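Local structure of extracellular matrix-binding protein ebh (Staphylococcus aureus subsp. aureus, 4KJM) at residues Asp25-Lys30 with Ala71-Gln76; Asn32-Ala37 with Asn67-Leu72; Gln83-Ala88 with Gln117-Asn122. The protein is a putative cell-surface adhesin that probably binds extracellular matrix components of the host through tandem helical modules. One frame throughout, in Å; residues are numbered along the deposited sequence.

Interaction 1 of 3, residues Asp25-Lys30 with Ala71-Gln76; sequences DADEQK and ALNGTQ. With NA (sodium ion), chain C.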
loop_
_atom_site.group_PDB
_atom_site.type_symbol
_atom_site.label_atom_id
_atom_site.label_comp_id
_atom_site.label_asym_id
_atom_site.label_seq_id
_atom_site.Cartn_x
_atom_site.Cartn_y
_atom_site.Cartn_z
ATOM N N ASP A 25 10.441 6.961 0.610
ATOM C CA ASP A 25 10.937 7.668 1.757
ATOM C C ASP A 25 11.273 6.740 2.955
ATOM O O ASP A 25 11.589 7.238 4.039
ATOM C CB ASP A 25 9.970 8.809 2.190
ATOM C CG ASP A 25 10.083 10.056 1.313
ATOM O OD1 ASP A 25 11.106 10.217 0.593
ATOM O OD2 ASP A 25 9.104 10.843 1.281
ATOM N N ALA A 26 11.149 5.412 2.779
ATOM C CA ALA A 26 11.574 4.500 3.816
ATOM C C ALA A 26 13.088 4.604 3.981
ATOM O O ALA A 26 13.776 4.996 3.065
ATOM C CB ALA A 26 11.171 3.081 3.468
ATOM N N ASP A 27 13.591 4.223 5.132
ATOM C CA ASP A 27 14.986 4.156 5.380
ATOM C C ASP A 27 15.608 3.282 4.325
ATOM O O ASP A 27 15.036 2.266 3.965
ATOM C CB ASP A 27 15.273 3.490 6.728
ATOM C CG ASP A 27 14.656 4.236 7.911
ATOM O OD1 ASP A 27 14.372 5.435 7.826
ATOM O OD2 ASP A 27 14.471 3.565 8.931
ATOM N N GLU A 28 16.831 3.618 3.911
ATOM C CA GLU A 28 17.486 2.868 2.851
ATOM C C GLU A 28 17.627 1.361 3.114
ATOM O O GLU A 28 17.431 0.540 2.202
ATOM C CB GLU A 28 18.869 3.484 2.563
ATOM C CG GLU A 28 19.613 2.791 1.425
ATOM C CD GLU A 28 20.910 3.506 1.044
ATOM O OE1 GLU A 28 21.249 4.521 1.728
ATOM O OE2 GLU A 28 21.601 3.031 0.087
ATOM N N GLN A 29 17.951 0.982 4.350
ATOM C CA GLN A 29 18.045 -0.433 4.698
ATOM C C GLN A 29 16.724 -1.149 4.492
ATOM O O GLN A 29 16.704 -2.328 4.113
ATOM C CB GLN A 29 18.544 -0.633 6.191
ATOM N N LYS A 30 15.629 -0.470 4.771
ATOM C CA LYS A 30 14.319 -1.090 4.644
ATOM C C LYS A 30 13.949 -1.202 3.151
ATOM O O LYS A 30 13.303 -2.165 2.728
ATOM C CB LYS A 30 13.259 -0.292 5.479
ATOM C CG LYS A 30 13.487 -0.366 6.987
ATOM C CD LYS A 30 12.564 0.551 7.743
ATOM C CE LYS A 30 12.555 0.272 9.251
ATOM N NZ LYS A 30 13.844 0.679 9.789
ATOM N N ALA A 71 7.493 -3.364 7.100
ATOM C CA ALA A 71 8.566 -2.593 7.761
ATOM C C ALA A 71 8.845 -1.251 7.053
ATOM O O ALA A 71 9.330 -0.334 7.682
ATOM C CB ALA A 71 9.842 -3.435 7.919
ATOM N N LEU A 72 8.440 -1.075 5.797
ATOM C CA LEU A 72 8.680 0.213 5.119
ATOM C C LEU A 72 8.052 1.332 5.901
ATOM O O LEU A 72 6.913 1.211 6.405
ATOM C CB LEU A 72 8.095 0.176 3.702
ATOM C CG LEU A 72 8.685 -0.879 2.784
ATOM C CD1 LEU A 72 7.900 -0.902 1.511
ATOM C CD2 LEU A 72 10.101 -0.499 2.437
ATOM N N ASN A 73 8.794 2.426 6.073
ATOM C CA ASN A 73 8.356 3.478 6.976
ATOM C C ASN A 73 8.415 4.895 6.428
ATOM O O ASN A 73 8.580 5.827 7.202
ATOM C CB ASN A 73 9.188 3.413 8.235
ATOM C CG ASN A 73 10.639 3.715 8.006
ATOM O OD1 ASN A 73 11.162 3.609 6.903
ATOM N ND2 ASN A 73 11.340 3.928 9.115
ATOM N N GLY A 74 8.309 5.058 5.113
ATOM C CA GLY A 74 8.200 6.342 4.499
ATOM C C GLY A 74 7.136 7.265 5.038
ATOM O O GLY A 74 7.372 8.472 5.209
ATOM N N THR A 75 5.955 6.734 5.327
ATOM C CA THR A 75 4.875 7.532 5.855
ATOM C C THR A 75 5.213 8.144 7.219
ATOM O O THR A 75 5.072 9.372 7.413
ATOM C CB THR A 75 3.599 6.681 5.977
ATOM O OG1 THR A 75 3.287 6.116 4.703
ATOM C CG2 THR A 75 2.457 7.503 6.386
ATOM N N GLN A 76 5.719 7.297 8.128
ATOM C CA GLN A 76 6.151 7.794 9.446
ATOM C C GLN A 76 7.335 8.745 9.315
ATOM O O GLN A 76 7.376 9.758 10.004
ATOM C CB GLN A 76 6.428 6.644 10.443
ATOM C CG GLN A 76 7.900 6.251 10.599
ATOM C CD GLN A 76 8.216 5.356 11.848
ATOM O OE1 GLN A 76 9.031 4.384 11.795
ATOM N NE2 GLN A 76 7.605 5.711 12.981
HETATM NA NA NA C . 4.943 0.203 7.209
HETATM O O HOH W 1 4.423 -0.579 5.103
HETATM O O HOH W 2 4.330 2.502 6.908
HETATM O O HOH W 3 5.422 0.903 9.538
#

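Interaction 2 of 3, residues Asn32-Ala37 with Asn67-Leu72; sequences NAYNQA and NAKHAL. With NA (sodium ion), chain C.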
loop_
_atom_site.group_PDB
_atom_site.type_symbol
_atom_site.label_atom_id
_atom_site.label_comp_id
_atom_site.label_asym_id
_atom_site.label_seq_id
_atom_site.Cartn_x
_atom_site.Cartn_y
_atom_site.Cartn_z
ATOM N N ASN A 32 16.125 -1.604 0.812
ATOM C CA ASN A 32 16.942 -2.715 0.349
ATOM C C ASN A 32 16.374 -4.071 0.744
ATOM O O ASN A 32 16.332 -5.003 -0.058
ATOM C CB ASN A 32 18.398 -2.608 0.860
ATOM C CG ASN A 32 19.118 -1.427 0.292
ATOM O OD1 ASN A 32 18.682 -0.810 -0.669
ATOM N ND2 ASN A 32 20.212 -1.071 0.924
ATOM N N ALA A 33 15.909 -4.171 1.970
ATOM C CA ALA A 33 15.293 -5.431 2.468
ATOM C C ALA A 33 14.041 -5.827 1.627
ATOM O O ALA A 33 13.842 -6.996 1.326
ATOM C CB ALA A 33 14.933 -5.285 3.947
ATOM N N TYR A 34 13.225 -4.854 1.238
ATOM C CA TYR A 34 12.042 -5.145 0.402
ATOM C C TYR A 34 12.510 -5.599 -0.989
ATOM O O TYR A 34 12.037 -6.642 -1.511
ATOM C CB TYR A 34 11.101 -3.944 0.322
ATOM C CG TYR A 34 9.954 -4.182 -0.612
ATOM C CD1 TYR A 34 8.903 -5.041 -0.235
ATOM C CD2 TYR A 34 9.882 -3.569 -1.846
ATOM C CE1 TYR A 34 7.820 -5.263 -1.087
ATOM C CE2 TYR A 34 8.845 -3.854 -2.738
ATOM C CZ TYR A 34 7.780 -4.622 -2.323
ATOM O OH TYR A 34 6.753 -4.930 -3.220
ATOM N N ASN A 35 13.425 -4.855 -1.592
ATOM C CA ASN A 35 13.943 -5.266 -2.895
ATOM C C ASN A 35 14.551 -6.650 -2.883
ATOM O O ASN A 35 14.301 -7.444 -3.766
ATOM C CB ASN A 35 15.038 -4.303 -3.389
ATOM C CG ASN A 35 14.481 -2.950 -3.808
ATOM O OD1 ASN A 35 13.464 -2.893 -4.446
ATOM N ND2 ASN A 35 15.194 -1.883 -3.494
ATOM N N GLN A 36 15.351 -6.946 -1.887
ATOM C CA GLN A 36 16.000 -8.268 -1.806
ATOM C C GLN A 36 14.977 -9.404 -1.631
ATOM O O GLN A 36 15.077 -10.445 -2.276
ATOM C CB GLN A 36 17.008 -8.215 -0.657
ATOM C CG GLN A 36 18.149 -7.290 -1.036
ATOM C CD GLN A 36 19.083 -6.918 0.115
ATOM O OE1 GLN A 36 19.771 -5.877 0.088
ATOM N NE2 GLN A 36 19.141 -7.778 1.112
ATOM N N ALA A 37 13.931 -9.162 -0.816
ATOM C CA ALA A 37 12.852 -10.167 -0.595
ATOM C C ALA A 37 12.074 -10.427 -1.892
ATOM O O ALA A 37 11.734 -11.588 -2.209
ATOM C CB ALA A 37 11.865 -9.698 0.499
ATOM N N ASN A 67 6.912 -9.191 5.612
ATOM C CA ASN A 67 7.613 -8.530 6.696
ATOM C C ASN A 67 8.387 -7.338 6.179
ATOM O O ASN A 67 8.361 -6.254 6.810
ATOM C CB ASN A 67 8.552 -9.543 7.386
ATOM C CG ASN A 67 7.776 -10.536 8.222
ATOM O OD1 ASN A 67 6.627 -10.274 8.562
ATOM N ND2 ASN A 67 8.386 -11.647 8.583
ATOM N N ALA A 68 9.052 -7.478 5.024
ATOM C CA ALA A 68 9.815 -6.325 4.491
ATOM C C ALA A 68 8.885 -5.217 4.090
ATOM O O ALA A 68 9.173 -4.011 4.275
ATOM C CB ALA A 68 10.717 -6.696 3.330
ATOM N N LYS A 69 7.789 -5.581 3.454
ATOM C CA LYS A 69 6.842 -4.593 3.024
ATOM C C LYS A 69 6.225 -3.820 4.227
ATOM O O LYS A 69 6.094 -2.596 4.204
ATOM C CB LYS A 69 5.754 -5.212 2.146
ATOM C CG LYS A 69 4.892 -4.134 1.506
ATOM C CD LYS A 69 3.752 -4.750 0.715
ATOM C CE LYS A 69 2.947 -3.666 0.027
ATOM N NZ LYS A 69 2.029 -4.331 -0.944
ATOM N N HIS A 70 5.817 -4.554 5.250
ATOM C CA HIS A 70 5.235 -3.938 6.410
ATOM C C HIS A 70 6.216 -3.035 7.167
ATOM O O HIS A 70 5.818 -1.986 7.695
ATOM C CB HIS A 70 4.688 -5.019 7.371
ATOM C CG HIS A 70 3.886 -4.456 8.471
ATOM N ND1 HIS A 70 2.552 -4.119 8.321
ATOM C CD2 HIS A 70 4.210 -4.171 9.758
ATOM C CE1 HIS A 70 2.093 -3.658 9.473
ATOM N NE2 HIS A 70 3.072 -3.697 10.363
ATOM N N ALA A 71 7.493 -3.364 7.100
ATOM C CA ALA A 71 8.566 -2.593 7.761
ATOM C C ALA A 71 8.845 -1.251 7.053
ATOM O O ALA A 71 9.330 -0.334 7.682
ATOM C CB ALA A 71 9.842 -3.435 7.919
ATOM N N LEU A 72 8.440 -1.075 5.797
ATOM C CA LEU A 72 8.680 0.213 5.119
ATOM C C LEU A 72 8.052 1.332 5.901
ATOM O O LEU A 72 6.913 1.211 6.405
ATOM C CB LEU A 72 8.095 0.176 3.702
ATOM C CG LEU A 72 8.685 -0.879 2.784
ATOM C CD1 LEU A 72 7.900 -0.902 1.511
ATOM C CD2 LEU A 72 10.101 -0.499 2.437
HETATM NA NA NA C . 4.943 0.203 7.209
HETATM O O HOH W 1 4.423 -0.579 5.103
HETATM O O HOH W 2 4.330 2.502 6.908
HETATM O O HOH W 3 5.422 0.903 9.538
#

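Interaction 3 of 3, residues Gln83-Ala88 with Gln117-Asn122; sequences QAAITA and QDVQHN. With ZN (zinc ion), chain I; ZN (zinc ion), chain G; ZN (zinc ion), chain H.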
loop_
_atom_site.group_PDB
_atom_site.type_symbol
_atom_site.label_atom_id
_atom_site.label_comp_id
_atom_site.label_asym_id
_atom_site.label_seq_id
_atom_site.Cartn_x
_atom_site.Cartn_y
_atom_site.Cartn_z
ATOM N N GLN A 83 6.837 17.310 11.602
ATOM C CA GLN A 83 6.842 17.754 12.988
ATOM C C GLN A 83 8.154 18.443 13.322
ATOM O O GLN A 83 8.165 19.458 13.995
ATOM C CB GLN A 83 6.615 16.605 13.960
ATOM C CG GLN A 83 6.629 17.066 15.430
ATOM C CD GLN A 83 5.596 18.167 15.750
ATOM O OE1 GLN A 83 4.402 17.878 15.916
ATOM N NE2 GLN A 83 6.050 19.433 15.818
ATOM N N ALA A 84 9.258 17.916 12.815
ATOM C CA ALA A 84 10.541 18.594 12.992
ATOM C C ALA A 84 10.544 19.996 12.380
ATOM O O ALA A 84 11.133 20.947 12.957
ATOM C CB ALA A 84 11.691 17.748 12.466
ATOM N N ALA A 85 9.983 20.158 11.181
ATOM C CA ALA A 85 9.918 21.462 10.531
ATOM C C ALA A 85 9.064 22.415 11.356
ATOM O O ALA A 85 9.426 23.579 11.573
ATOM C CB ALA A 85 9.361 21.334 9.098
ATOM N N ILE A 86 7.938 21.910 11.827
ATOM C CA ILE A 86 6.977 22.729 12.626
ATOM C C ILE A 86 7.622 23.233 13.912
ATOM O O ILE A 86 7.516 24.408 14.299
ATOM C CB ILE A 86 5.732 21.899 12.976
ATOM C CG1 ILE A 86 4.952 21.571 11.686
ATOM C CG2 ILE A 86 4.857 22.617 14.004
ATOM C CD1 ILE A 86 4.402 22.750 10.943
ATOM N N THR A 87 8.283 22.310 14.586
ATOM C CA THR A 87 8.986 22.627 15.806
ATOM C C THR A 87 10.008 23.710 15.536
ATOM O O THR A 87 10.092 24.690 16.282
ATOM C CB THR A 87 9.662 21.382 16.389
ATOM O OG1 THR A 87 8.642 20.465 16.756
ATOM C CG2 THR A 87 10.466 21.713 17.613
ATOM N N ALA A 88 10.804 23.550 14.480
ATOM C CA ALA A 88 11.770 24.615 14.127
ATOM C C ALA A 88 11.096 25.976 13.856
ATOM O O ALA A 88 11.591 27.077 14.251
ATOM C CB ALA A 88 12.609 24.191 12.938
ATOM N N GLN A 117 11.938 18.788 4.913
ATOM C CA GLN A 117 13.288 19.152 5.281
ATOM C C GLN A 117 13.708 20.470 4.681
ATOM O O GLN A 117 14.446 21.267 5.341
ATOM C CB GLN A 117 14.272 18.033 4.915
ATOM C CG GLN A 117 13.981 16.748 5.741
ATOM C CD GLN A 117 14.975 15.617 5.508
ATOM O OE1 GLN A 117 15.491 15.452 4.430
ATOM N NE2 GLN A 117 15.160 14.796 6.500
ATOM N N ASP A 118 13.319 20.691 3.410
ATOM C CA ASP A 118 13.573 22.006 2.748
ATOM C C ASP A 118 12.873 23.124 3.497
ATOM O O ASP A 118 13.417 24.225 3.698
ATOM C CB ASP A 118 13.100 21.989 1.293
ATOM C CG ASP A 118 13.978 21.151 0.402
ATOM O OD1 ASP A 118 15.067 20.833 0.847
ATOM O OD2 ASP A 118 13.605 20.814 -0.753
ATOM N N VAL A 119 11.636 22.875 3.902
ATOM C CA VAL A 119 10.933 23.908 4.700
ATOM C C VAL A 119 11.681 24.230 6.002
ATOM O O VAL A 119 11.868 25.401 6.356
ATOM C CB VAL A 119 9.502 23.486 5.003
ATOM C CG1 VAL A 119 8.880 24.473 6.004
ATOM C CG2 VAL A 119 8.691 23.370 3.702
ATOM N N GLN A 120 12.074 23.200 6.751
ATOM C CA GLN A 120 12.846 23.425 7.952
ATOM C C GLN A 120 14.091 24.274 7.674
ATOM O O GLN A 120 14.403 25.212 8.402
ATOM C CB GLN A 120 13.269 22.106 8.565
ATOM C CG GLN A 120 14.036 22.336 9.858
ATOM C CD GLN A 120 14.216 21.066 10.654
ATOM O OE1 GLN A 120 13.546 20.073 10.429
ATOM N NE2 GLN A 120 15.093 21.116 11.608
ATOM N N HIS A 121 14.839 23.905 6.648
ATOM C CA HIS A 121 16.053 24.661 6.300
ATOM C C HIS A 121 15.742 26.121 5.942
ATOM O O HIS A 121 16.393 27.044 6.429
ATOM C CB HIS A 121 16.767 23.976 5.139
ATOM C CG HIS A 121 17.919 24.758 4.620
ATOM N ND1 HIS A 121 19.189 24.624 5.128
ATOM C CD2 HIS A 121 17.989 25.718 3.672
ATOM C CE1 HIS A 121 19.996 25.462 4.508
ATOM N NE2 HIS A 121 19.286 26.151 3.638
ATOM N N ASN A 122 14.715 26.313 5.105
ATOM C CA ASN A 122 14.285 27.664 4.716
ATOM C C ASN A 122 13.818 28.545 5.894
ATOM O O ASN A 122 14.169 29.739 5.975
ATOM C CB ASN A 122 13.240 27.593 3.609
ATOM C CG ASN A 122 13.815 26.984 2.332
ATOM O OD1 ASN A 122 15.051 26.904 2.161
ATOM N ND2 ASN A 122 12.956 26.518 1.471
HETATM ZN ZN ZN I . 19.494 23.720 7.203
HETATM ZN ZN ZN G . 16.079 19.619 -0.869
HETATM ZN ZN ZN H . 20.411 27.983 2.699
HETATM O O HOH W 4 14.714 19.027 -2.182
HETATM O O HOH W 5 16.835 17.998 0.077
HETATM O O HOH W 6 17.398 20.277 -2.258
HETATM O O HOH W 7 19.296 28.838 1.268
HETATM O O HOH W 8 22.123 27.310 1.907
#

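Interaction 1 of 3, residues Asp25-Lys30 with Ala71-Gln76
Asp27 OD2 accepts two hydrogen bonds, one from Asn73 across the contact and one from Lys30 in its own segment. Asn73 ND2 lies 3.2 Å from Asp27 OD2 and meets it from above the carboxylate plane. The amide and carboxylate planes stand 88° apart. Lys30 NZ reaches Asp27 OD2 at 3.1 Å on the anti side, which makes a salt bridge; the last bend of the lysine chain, chi4 70°, puts NZ there. The other end of the same amide is used too. Asp27 N donates to Asn73 OD1 over 3.1 Å, nearly straight and in the carbonyl plane. Asn73 thus reads both the backbone and the side chain of Asp27, and the paired bonds fix the rotation of its amide. Asp27 and Asn73 both sit at N-cap positions, of helices 28-44 and 74-90, so the contact ties two helix starts together. It lies at the short turn between helix 55-71 and helix 74-90. Beside the amide, Lys30 CD rests 3.4 Å from Ala71 O. Ala26 CB packs on Leu72 CD2 at 3.9 Å. Gly74 lets the backbones come close, with its CA 3.5 Å from Ala26 N. Asp27 OD1 is bound by Asn77, and Asp25 is held by Gln21, Val113 and Arg112. Leu72 O binds a sodium ion at 2.4 Å, together with His70 O and three waters.

Interaction 2 of 3, residues Asn32-Ala37 with Asn67-Leu72
Tyr34 and Lys69 lie side by side and point the same way. Ring atom Tyr34 CE1 comes within 3.8 Å of Lys69 CB. Tyr34 CD1 rests 3.9 Å from Lys69 CA. The ring stands oblique to Lys69 CB, Leu72 CD1 and the Ala68 backbone, and the touch is apolar. Tyr34 CG is anti to the backbone N (chi1 175°), which sets the ring out beside the base of Lys69. Lys69 runs extended beyond CG, and its NZ goes on to a salt bridge with Asp13. Ala68 lies at the closest point of the backbones, with its CA 4.8 Å from Tyr34 CA. Its CB points at helix 28-44 and sits 3.6 Å from Tyr34 CA. The same methyl lies 4.3 Å from Ala37 CB and also touches Ala33 O. Leu72 adds CD2, 4.2 Å from Tyr34 CB. With alanines at the crossing, the axes of 32-37 and 67-71 approach to 8.4 Å and run antiparallel, at 154°, as neighbours in a helical bundle of the FIVAR domain. No hydrogen bond joins them here. A water on the sodium ion donates to Lys69 O, and His70 ND1 binds a zinc ion. Helix 14-18 packs on this pair through Thr17 and Leu18, which touch Tyr34, while Asn22 and Phe23 of helix 21-24 meet Leu72.

Interaction 3 of 3, residues Gln83-Ala88 with Gln117-Asn122
Segments 83-88 and 117-122, of helices 74-90 and 113-127, run almost parallel, with 14° between their directions and 8.5 Å between their axes at closest approach. The backbones come nearest at Ala85 and Gln120, whose CA atoms are 4.4 Å apart. Gln120 carries most of the contact. Its CG is anti to the backbone N (chi1 -178°), and the chain stays extended from there, across the alanines of the other helix. Ala85 CB meets Gln120 CB at 4.0 Å. Further out, Gln120 CG lies 3.9 Å from Ala88 CB. The carbonyl end, Gln120 OE1, rests 3.6 Å from Ala84 CB and is equally near the backbone of Ala84. No hydrogen bond crosses between the segments; alanine methyls pack on the chain and amide of Gln120. On the inner side, Ala85 CB faces Val119 CG1 at a looser 4.4 Å. Helix 113-127 also carries metal. Asp118 OD1 binds one zinc ion at 2.3 Å, with OD2 farther off at 2.7 Å, and three waters bind it too. The ring of His121 holds two more, one through ND1 and one through NE2. These ions lie on side chains that take no part in the packing. The pair belongs to the three-helix bundle of the GA module. The third helix, 97-108, packs against it: Ala107 meets Ala85 and Ile86, Lys104 meets Ile86, and Gln106 meets Val119.

In the fold
Interactions 1 and 2 are neighbours, with centres 9 Å apart. They share Ala71 and Leu72, helix 28-44 and the sodium ion with its three waters. Interaction 2 joins helices 28-44 and 55-71 inside the FIVAR bundle. Interaction 1 holds the turn after helix 55-71, where helix 74-90 begins. That helix then carries the first segment of interaction 3, whose centre is 19 Å from interaction 1. Interactions 2 and 3 are 28 Å apart between centres and lie on opposite sides of the chain's centre. Interaction 3 follows both along the sequence, in the GA module. Helix 74-90 thus leads from the turn of interaction 1 to the bundle of interaction 3, in keeping with an elongated chain.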